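Side-chain contacts in lactaldehyde dehydrogenase (Methanocaldococcus jannaschii, PDB 3PQA), which oxidises lactaldehyde to lactate with NAD, which it prefers to NADP, in the biosynthesis of coenzyme F420, working as a homotetramer: residues 250-255 / 404-409; 258-263 / 296-301; 328-333 / 352-357. One frame throughout, in Å; residues are numbered along the deposited sequence.

Contact 1: residues 250-255 / 404-409; sequences VLKDAD and INKSLK
L251 and K406 bring the two backbones closest, their CA atoms 9.1 Å apart, where the type I turn running from L251 to A254 faces the first turns of helix 404-413. Side chains bridge that distance. The CD1 methyl of L251 rests against the aliphatic part of K406, 3.9 Å from CD and 4.0 Å from CB, the two chains crossing at a slant. K406 is extended beyond CG, which carries its ammonium past the leucine to polar company: NZ forms a salt bridge with E381 and gives a hydrogen bond to a water 2.8 Å away, which in turn donates weakly to D253 OD1. K252 comes in across it at about a right angle, bent at its last torsion (chi4 -70°), so that K252 NZ stands 3.5 Å from K406 NZ; E381 is a partner of both ammonium groups, though its ion pair with K252 is long and weak. D253 is further held by T401 and by the backbone N of N402. Such a meeting of the loop after one strand with the helix after the neighbouring parallel strand, here 246-250 and 396-400, is characteristic of an alpha/beta domain.

Contact 2: residues 258-263 / 296-301; sequences KAVNAL and VNKAKV
The carboxamide of N261 is the flat group at this meeting of helices, and K298 reaches it at the oxygen end, leaving both faces uncovered by segment 296-301. N261 OD1 lies 3.7 Å from K298 NZ and equally 3.7 Å from K298 CE, so the end of the lysine stands beyond the amide oxygen, with its last carbon and its nitrogen about equally near. The spacing is too wide for a hydrogen bond; at most a mild electrostatic attraction between the ammonium and the oxygen would be expected.

On the buried side the contact turns apolar. V260 CG1 touches K298 CG at 3.7 Å, the valine and lysine side chains crossing at about a right angle. V260 places CG1 anti to its own backbone N (chi1 171°), and this branch is the one that meets the lysine stem. K298 bends immediately afterwards (chi2 -74°), and the bend lets one residue serve two neighbours: CG packs on V260, while the far end turns along to N261. The backbones draw nearest at the same place, with V260 CA and K298 CA 7.9 Å apart.

Inward from this exposed margin, V260 goes on to pack against F291 and M294 of helix 288-300, and K298 also touches I264. Two helices side by side, each following one of the adjacent parallel strands 246-250 and 278-284, are characteristic of Rossmann-like alpha/beta domains; helix 256-268 is itself the connection in the beta-alpha-beta crossover between these strands.

Contact 3: residues 328-333 / 352-357; sequences KVVEKA and YPTILE
V330 and A333 face T354 and L356 where helix 320-335 lies on the sheet of an alpha/beta domain, almost along strand 350-357: the axes of the two short segments differ in direction by 21° and pass 10.7 Å apart. The buried side is wholly apolar in its contacts. A333 CB meets L356 CD2 at 4.2 Å, the shortest approach between the segments, while the other methyl of the leucine, CD1, is 4.5 Å from V330 CG1. The same valine methyl comes within 4.4 Å of T354 CG2. One leucine thus offers a branch to each of two helix residues a turn apart, and one valine methyl lies across two alternate strand residues. V373 of the adjacent strand 373-379 extends this layer, touching V330, T354 and L356 alike.

The outer side of the helix is built differently. K328, E331 and K332 are exposed there; E331 points away from the strand, and K332 forms a salt bridge with E336 on its own helix. Across the sheet, I355 points to the other face, where F295, V296 and A299 of helix 288-300 receive it, so the strand is sandwiched between helices.

Among the four touching residues T354 brings the one hydroxyl, and it is buried. T354 turns its methyl to V330 and its oxygen back along the chain (chi1 -65°), where OG1 is also bonded to the N of G344 and donates to Y352 O at 2.7 Å, approaching that carbonyl at 148° and tilted from its plane.

Overall arrangement
The three contacts are built around one mixed sheet that includes strands 246-250, 278-284, 350-357, 373-379 and 396-400, with the helix pair of contact 2 and helix 320-335 of contact 3 on opposite faces of it. Contacts 2 and 3 follow one another along the chain, and both fall between the two segments of contact 1. The centres of contacts 1 and 2 lie about 19 Å apart, and V250 packs on L263 to join them. Contacts 2 and 3, their centres about 17 Å apart, touch through helix 288-300 and strand 350-357. Contact 2 is thus the middle member, while contacts 1 and 3 do not touch. All lie away from the probable catalytic residues and NAD-binding loop; at contact 1 helix 404-413 also touches two other subunits.

Contact 1: residues 250-255 / 404-409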
# COMPACT_ATOMS: atom_id res chain seq x y z
N VAL B 250 2.07 -5.40 34.98
CA VAL B 250 1.92 -4.09 35.61
C VAL B 250 3.28 -3.73 36.19
O VAL B 250 3.70 -4.34 37.19
CB VAL B 250 0.86 -4.11 36.74
CG1 VAL B 250 0.73 -2.73 37.43
CG2 VAL B 250 -0.50 -4.55 36.20
N LEU B 251 3.96 -2.78 35.56
CA LEU B 251 5.27 -2.33 36.06
C LEU B 251 5.11 -1.36 37.23
O LEU B 251 4.04 -0.79 37.42
CB LEU B 251 6.11 -1.69 34.94
CG LEU B 251 6.45 -2.58 33.74
CD1 LEU B 251 7.51 -1.92 32.89
CD2 LEU B 251 6.95 -3.93 34.20
N LYS B 252 6.17 -1.15 37.99
CA LYS B 252 6.08 -0.34 39.21
C LYS B 252 5.75 1.14 38.95
O LYS B 252 5.33 1.83 39.87
CB LYS B 252 7.35 -0.47 40.05
CG LYS B 252 8.60 0.11 39.41
CD LYS B 252 9.83 -0.16 40.29
CE LYS B 252 11.10 0.38 39.65
NZ LYS B 252 11.49 -0.41 38.43
N ASP B 253 5.96 1.61 37.72
CA ASP B 253 5.63 2.99 37.39
C ASP B 253 4.24 3.17 36.77
O ASP B 253 3.89 4.27 36.33
CB ASP B 253 6.70 3.59 36.47
CG ASP B 253 6.61 3.05 35.06
OD1 ASP B 253 6.45 1.81 34.90
OD2 ASP B 253 6.68 3.86 34.12
N ALA B 254 3.44 2.10 36.72
CA ALA B 254 2.10 2.16 36.13
C ALA B 254 1.16 3.08 36.91
O ALA B 254 1.28 3.20 38.13
CB ALA B 254 1.50 0.76 36.07
N ASP B 255 0.26 3.75 36.18
CA ASP B 255 -0.87 4.43 36.81
C ASP B 255 -1.82 3.35 37.35
O ASP B 255 -2.53 2.72 36.57
CB ASP B 255 -1.59 5.30 35.78
CG ASP B 255 -2.78 6.06 36.38
OD1 ASP B 255 -3.52 5.51 37.23
OD2 ASP B 255 -2.99 7.23 35.99
N ILE B 404 8.91 4.97 28.23
CA ILE B 404 9.06 4.74 26.78
C ILE B 404 9.90 3.50 26.49
O ILE B 404 9.45 2.59 25.78
CB ILE B 404 9.68 5.99 26.07
CG1 ILE B 404 8.70 7.16 26.12
CG2 ILE B 404 10.06 5.66 24.61
CD1 ILE B 404 9.29 8.49 25.66
N ASN B 405 11.10 3.46 27.07
CA ASN B 405 12.07 2.42 26.76
C ASN B 405 11.57 1.03 27.16
O ASN B 405 11.70 0.06 26.40
CB ASN B 405 13.41 2.73 27.41
CG ASN B 405 14.15 3.86 26.71
OD1 ASN B 405 13.83 4.22 25.57
ND2 ASN B 405 15.14 4.42 27.38
N LYS B 406 10.97 0.96 28.34
CA LYS B 406 10.44 -0.32 28.81
C LYS B 406 9.27 -0.78 27.95
O LYS B 406 9.17 -1.97 27.63
CB LYS B 406 10.06 -0.26 30.29
CG LYS B 406 11.27 -0.06 31.21
CD LYS B 406 10.85 0.05 32.65
CE LYS B 406 12.07 0.26 33.58
NZ LYS B 406 11.63 0.17 34.99
N SER B 407 8.38 0.14 27.57
CA SER B 407 7.22 -0.25 26.75
C SER B 407 7.65 -0.87 25.43
O SER B 407 7.09 -1.88 24.98
CB SER B 407 6.25 0.91 26.51
OG SER B 407 6.80 1.89 25.64
N LEU B 408 8.68 -0.28 24.82
CA LEU B 408 9.18 -0.76 23.53
C LEU B 408 9.91 -2.08 23.65
O LEU B 408 9.75 -2.96 22.80
CB LEU B 408 10.09 0.27 22.87
CG LEU B 408 9.49 1.65 22.60
CD1 LEU B 408 10.53 2.57 21.95
CD2 LEU B 408 8.22 1.57 21.76
N LYS B 409 10.70 -2.22 24.72
CA LYS B 409 11.41 -3.48 25.01
C LYS B 409 10.40 -4.61 25.17
O LYS B 409 10.53 -5.65 24.52
CB LYS B 409 12.28 -3.34 26.26
CG LYS B 409 13.02 -4.62 26.66
CD LYS B 409 13.70 -4.46 28.03
CE LYS B 409 13.30 -5.58 28.99
NZ LYS B 409 13.36 -5.16 30.44
O HOH W 1 9.01 0.99 35.67

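Contact 2: residues 258-263 / 296-301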
# COMPACT_ATOMS: atom_id res chain seq x y z
N LYS B 258 -5.79 3.49 36.72
CA LYS B 258 -6.08 3.14 35.33
C LYS B 258 -5.87 1.66 35.05
O LYS B 258 -6.66 1.03 34.33
CB LYS B 258 -5.22 3.97 34.37
CG LYS B 258 -5.43 5.46 34.51
CD LYS B 258 -5.76 6.13 33.21
CE LYS B 258 -6.06 7.61 33.42
NZ LYS B 258 -4.85 8.47 33.26
N ALA B 259 -4.78 1.11 35.58
CA ALA B 259 -4.48 -0.30 35.38
C ALA B 259 -5.58 -1.18 35.99
O ALA B 259 -6.06 -2.13 35.36
CB ALA B 259 -3.13 -0.65 35.95
N VAL B 260 -5.99 -0.85 37.21
CA VAL B 260 -7.06 -1.59 37.88
C VAL B 260 -8.36 -1.54 37.07
O VAL B 260 -8.97 -2.59 36.83
CB VAL B 260 -7.28 -1.10 39.33
CG1 VAL B 260 -8.53 -1.72 39.93
CG2 VAL B 260 -6.05 -1.44 40.18
N ASN B 261 -8.78 -0.35 36.66
CA ASN B 261 -9.99 -0.23 35.86
C ASN B 261 -9.90 -1.05 34.57
O ASN B 261 -10.83 -1.80 34.25
CB ASN B 261 -10.34 1.24 35.60
CG ASN B 261 -10.75 1.96 36.87
OD1 ASN B 261 -11.17 1.33 37.85
ND2 ASN B 261 -10.64 3.29 36.87
N ALA B 262 -8.77 -0.94 33.88
CA ALA B 262 -8.58 -1.65 32.62
C ALA B 262 -8.58 -3.15 32.85
O ALA B 262 -9.14 -3.90 32.03
CB ALA B 262 -7.28 -1.22 31.93
N LEU B 263 -7.97 -3.59 33.95
CA LEU B 263 -7.85 -5.03 34.21
C LEU B 263 -9.13 -5.64 34.76
O LEU B 263 -9.37 -6.83 34.55
CB LEU B 263 -6.64 -5.35 35.09
CG LEU B 263 -5.28 -5.13 34.40
CD1 LEU B 263 -4.15 -5.03 35.42
CD2 LEU B 263 -4.98 -6.25 33.37
N VAL B 296 -8.97 -6.31 44.04
CA VAL B 296 -9.98 -7.08 44.77
C VAL B 296 -11.19 -6.21 45.14
O VAL B 296 -12.34 -6.60 44.93
CB VAL B 296 -9.37 -7.76 46.02
CG1 VAL B 296 -10.45 -8.32 46.93
CG2 VAL B 296 -8.38 -8.86 45.61
N ASN B 297 -10.92 -5.00 45.65
CA ASN B 297 -11.99 -4.07 46.06
C ASN B 297 -12.96 -3.69 44.95
O ASN B 297 -14.16 -3.59 45.18
CB ASN B 297 -11.41 -2.81 46.71
CG ASN B 297 -10.97 -3.04 48.13
OD1 ASN B 297 -11.18 -4.11 48.69
ND2 ASN B 297 -10.34 -2.03 48.73
N LYS B 298 -12.43 -3.49 43.74
CA LYS B 298 -13.24 -3.16 42.58
C LYS B 298 -13.99 -4.40 42.08
O LYS B 298 -15.13 -4.30 41.62
CB LYS B 298 -12.39 -2.54 41.46
CG LYS B 298 -11.72 -1.19 41.81
CD LYS B 298 -12.68 -0.00 41.86
CE LYS B 298 -11.95 1.29 41.47
NZ LYS B 298 -12.88 2.35 40.95
N ALA B 299 -13.36 -5.57 42.20
CA ALA B 299 -13.99 -6.81 41.76
C ALA B 299 -15.14 -7.23 42.69
O ALA B 299 -16.11 -7.85 42.24
CB ALA B 299 -12.96 -7.93 41.67
N LYS B 300 -15.00 -6.90 43.97
CA LYS B 300 -16.02 -7.14 45.01
C LYS B 300 -17.40 -6.57 44.74
O LYS B 300 -18.40 -7.15 45.16
CB LYS B 300 -15.56 -6.53 46.34
CG LYS B 300 -14.74 -7.42 47.19
CD LYS B 300 -14.55 -6.76 48.56
CE LYS B 300 -13.64 -7.60 49.44
NZ LYS B 300 -13.32 -6.88 50.69
N VAL B 301 -17.44 -5.42 44.08
CA VAL B 301 -18.68 -4.68 43.92
C VAL B 301 -19.38 -4.96 42.59
O VAL B 301 -20.40 -4.36 42.29
CB VAL B 301 -18.47 -3.14 44.14
CG1 VAL B 301 -17.90 -2.88 45.53
CG2 VAL B 301 -17.57 -2.55 43.06

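Contact 3: residues 328-333 / 352-357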
# COMPACT_ATOMS: atom_id res chain seq x y z
N LYS B 328 -12.90 -27.23 39.78
CA LYS B 328 -11.84 -28.22 40.02
C LYS B 328 -10.45 -27.64 39.79
O LYS B 328 -9.51 -27.97 40.52
CB LYS B 328 -12.04 -29.44 39.13
CG LYS B 328 -13.13 -30.37 39.61
CD LYS B 328 -13.55 -31.32 38.50
CE LYS B 328 -14.72 -32.16 38.94
NZ LYS B 328 -15.40 -32.76 37.78
N VAL B 329 -10.32 -26.78 38.78
CA VAL B 329 -9.06 -26.14 38.47
C VAL B 329 -8.69 -25.17 39.59
O VAL B 329 -7.53 -25.10 40.01
CB VAL B 329 -9.10 -25.42 37.10
CG1 VAL B 329 -7.81 -24.69 36.83
CG2 VAL B 329 -9.39 -26.42 35.97
N VAL B 330 -9.66 -24.42 40.08
CA VAL B 330 -9.41 -23.51 41.21
C VAL B 330 -8.96 -24.31 42.44
O VAL B 330 -7.96 -23.97 43.07
CB VAL B 330 -10.62 -22.59 41.50
CG1 VAL B 330 -10.39 -21.75 42.76
CG2 VAL B 330 -10.88 -21.68 40.31
N GLU B 331 -9.66 -25.40 42.74
CA GLU B 331 -9.27 -26.31 43.83
C GLU B 331 -7.82 -26.79 43.70
O GLU B 331 -7.07 -26.76 44.68
CB GLU B 331 -10.21 -27.51 43.88
CG GLU B 331 -11.55 -27.19 44.52
CD GLU B 331 -12.49 -28.38 44.55
OE1 GLU B 331 -12.01 -29.54 44.53
OE2 GLU B 331 -13.72 -28.15 44.62
N LYS B 332 -7.44 -27.22 42.50
CA LYS B 332 -6.06 -27.60 42.20
C LYS B 332 -5.09 -26.44 42.44
O LYS B 332 -4.06 -26.62 43.10
CB LYS B 332 -5.96 -28.12 40.76
CG LYS B 332 -4.59 -28.67 40.34
CD LYS B 332 -4.36 -30.10 40.87
CE LYS B 332 -3.09 -30.70 40.28
NZ LYS B 332 -1.87 -30.15 40.93
N ALA B 333 -5.43 -25.26 41.93
CA ALA B 333 -4.61 -24.06 42.11
C ALA B 333 -4.33 -23.78 43.58
O ALA B 333 -3.21 -23.40 43.95
CB ALA B 333 -5.27 -22.86 41.45
N TYR B 352 -18.54 -16.87 40.34
CA TYR B 352 -18.26 -15.55 40.88
C TYR B 352 -16.83 -15.10 40.60
O TYR B 352 -15.92 -15.93 40.52
CB TYR B 352 -18.59 -15.51 42.39
CG TYR B 352 -20.09 -15.55 42.59
CD1 TYR B 352 -20.80 -16.75 42.45
CD2 TYR B 352 -20.80 -14.39 42.86
CE1 TYR B 352 -22.18 -16.78 42.59
CE2 TYR B 352 -22.18 -14.41 43.02
CZ TYR B 352 -22.87 -15.61 42.87
OH TYR B 352 -24.23 -15.64 43.02
N PRO B 353 -16.63 -13.78 40.41
CA PRO B 353 -15.28 -13.23 40.25
C PRO B 353 -14.32 -13.82 41.29
O PRO B 353 -14.59 -13.76 42.51
CB PRO B 353 -15.50 -11.73 40.45
CG PRO B 353 -16.85 -11.51 39.81
CD PRO B 353 -17.66 -12.74 40.20
N THR B 354 -13.25 -14.43 40.80
CA THR B 354 -12.32 -15.21 41.61
C THR B 354 -10.89 -14.71 41.36
O THR B 354 -10.46 -14.55 40.22
CB THR B 354 -12.47 -16.72 41.31
OG1 THR B 354 -13.77 -17.15 41.72
CG2 THR B 354 -11.41 -17.55 42.03
N ILE B 355 -10.17 -14.45 42.44
CA ILE B 355 -8.83 -13.89 42.36
C ILE B 355 -7.94 -14.66 43.32
O ILE B 355 -8.32 -14.89 44.46
CB ILE B 355 -8.84 -12.39 42.74
CG1 ILE B 355 -9.82 -11.62 41.85
CG2 ILE B 355 -7.42 -11.79 42.67
CD1 ILE B 355 -10.02 -10.18 42.28
N LEU B 356 -6.78 -15.08 42.84
CA LEU B 356 -5.81 -15.77 43.67
C LEU B 356 -4.43 -15.16 43.47
O LEU B 356 -4.10 -14.72 42.37
CB LEU B 356 -5.72 -17.25 43.30
CG LEU B 356 -6.94 -18.16 43.49
CD1 LEU B 356 -7.83 -18.12 42.25
CD2 LEU B 356 -6.49 -19.57 43.76
N GLU B 357 -3.63 -15.13 44.54
CA GLU B 357 -2.22 -14.86 44.36
C GLU B 357 -1.52 -16.20 44.25
O GLU B 357 -1.75 -17.09 45.07
CB GLU B 357 -1.61 -14.03 45.50
CG GLU B 357 -0.10 -13.93 45.33
CD GLU B 357 0.58 -12.87 46.18
OE1 GLU B 357 -0.10 -12.15 46.94
OE2 GLU B 357 1.82 -12.75 46.05